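Local structure of uncharacterized protein (Pseudomonas aeruginosa UCBPP-PA14, 3FD9) at residues A[205-208]-A[209-212]. The protein is the anti-activator ExsD, which probably keeps the type III secretion regulon off by disrupting self-association and DNA binding of the activator ExsA until ExsC intervenes. Numbering follows the deposited sequence.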
loop_
_atom_site.group_PDB
_atom_site.type_symbol
_atom_site.label_atom_id
_atom_site.label_comp_id
_atom_site.label_asym_id
_atom_site.label_seq_id
_atom_site.Cartn_x
_atom_site.Cartn_y
_atom_site.Cartn_z
ATOM N N GLY A 205 22.969 1.460 -20.656
ATOM C CA GLY A 205 24.407 1.338 -20.501
ATOM C C GLY A 205 24.974 2.205 -19.395
ATOM O O GLY A 205 24.288 3.097 -18.891
ATOM N N LEU A 206 26.232 1.960 -19.028
ATOM C CA LEU A 206 26.848 2.637 -17.882
ATOM C C LEU A 206 27.800 3.780 -18.242
ATOM O O LEU A 206 28.468 4.334 -17.367
ATOM C CB LEU A 206 27.590 1.621 -17.008
ATOM C CG LEU A 206 26.697 0.769 -16.117
ATOM C CD1 LEU A 206 27.499 -0.318 -15.438
ATOM C CD2 LEU A 206 25.999 1.643 -15.091
ATOM N N ALA A 207 27.869 4.128 -19.523
ATOM C CA ALA A 207 28.899 5.050 -19.996
ATOM C C ALA A 207 28.722 6.473 -19.461
ATOM O O ALA A 207 29.697 7.180 -19.223
ATOM C CB ALA A 207 28.944 5.051 -21.519
ATOM N N GLY A 208 27.474 6.884 -19.271
ATOM C CA GLY A 208 27.174 8.241 -18.860
ATOM C C GLY A 208 27.730 8.614 -17.501
ATOM O O GLY A 208 27.765 9.789 -17.156
ATOM N N PHE A 209 28.158 7.620 -16.726
ATOM C CA PHE A 209 28.599 7.851 -15.349
ATOM C C PHE A 209 30.040 8.330 -15.255
ATOM O O PHE A 209 30.414 8.985 -14.281
ATOM C CB PHE A 209 28.461 6.582 -14.501
ATOM C CG PHE A 209 27.066 6.294 -14.055
ATOM C CD1 PHE A 209 26.484 7.040 -13.050
ATOM C CD2 PHE A 209 26.344 5.259 -14.624
ATOM C CE1 PHE A 209 25.198 6.770 -12.630
ATOM C CE2 PHE A 209 25.066 4.979 -14.219
ATOM C CZ PHE A 209 24.483 5.735 -13.223
ATOM N N GLU A 210 30.859 7.982 -16.241
ATOM C CA GLU A 210 32.273 8.326 -16.173
ATOM C C GLU A 210 32.533 9.793 -16.505
ATOM O O GLU A 210 31.790 10.408 -17.276
ATOM C CB GLU A 210 33.121 7.386 -17.032
ATOM C CG GLU A 210 32.495 6.969 -18.346
ATOM C CD GLU A 210 32.873 5.544 -18.727
ATOM O OE1 GLU A 210 32.941 4.685 -17.817
ATOM O OE2 GLU A 210 33.093 5.280 -19.932
ATOM N N PRO A 211 33.595 10.362 -15.909
ATOM C CA PRO A 211 34.553 9.627 -15.078
ATOM C C PRO A 211 34.014 9.365 -13.675
ATOM O O PRO A 211 33.447 10.273 -13.062
ATOM C CB PRO A 211 35.747 10.591 -14.989
ATOM C CG PRO A 211 35.342 11.842 -15.741
ATOM C CD PRO A 211 33.867 11.805 -15.883
ATOM N N ILE A 212 34.211 8.152 -13.167
ATOM C CA ILE A 212 33.769 7.807 -11.816
ATOM C C ILE A 212 34.872 8.061 -10.792
ATOM O O ILE A 212 36.052 7.973 -11.123
ATOM C CB ILE A 212 33.336 6.327 -11.728
ATOM C CG1 ILE A 212 34.553 5.423 -11.600
ATOM C CG2 ILE A 212 32.520 5.927 -12.954
ATOM C CD1 ILE A 212 34.258 4.136 -10.895
#
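Leu206 and Phe209, three residues apart round a short 3-10 stretch, lay their side chains on the same side of the chain. One methyl branch of the leucine does the touching: CD2 of Leu206 comes obliquely to CE2 of the Phe209 ring at 3.6 Å, and CD2 of that ring is almost as near. In both residues CG stands anti to the carbonyl carbon, beside the backbone N, which carries leucine branch and ring off the turn together. The carbonyl of Leu206 serves the same neighbour twice. Its O lies in the plane of the Phe209 ring, at the edge, 3.6 Å from CD2 of that ring, and it also accepts a weak hydrogen bond from Phe209 N at 3.4 Å.

One residue on, the pattern repeats: Glu210 N donates to Ala207 O at 3.3 Å, approaching from above the carbonyl plane, about 50° out of it. The Glu210 side chain, bent at chi2, runs beside the same carbonyl, but its exact placement there is doubtful.

Further hydrogen bonds tie the turn down: Arg195 NE reaches Gly208 O, and Trp190 NE1 reaches Phe209 O. The Phe209 ring meets Trp193 with planes inclined at about 45° and touches Leu104 of helix 96-115; Leu206 packs on Met99 of that helix and on Leu223. Two successive i to i+3 N-H to O=C bonds make this a short 3-10 stretch, with the apolar Leu206-Phe209 pair on one side of it, in the loop joining helices 193-203 and 217-223 of the ExsD C-terminal domain.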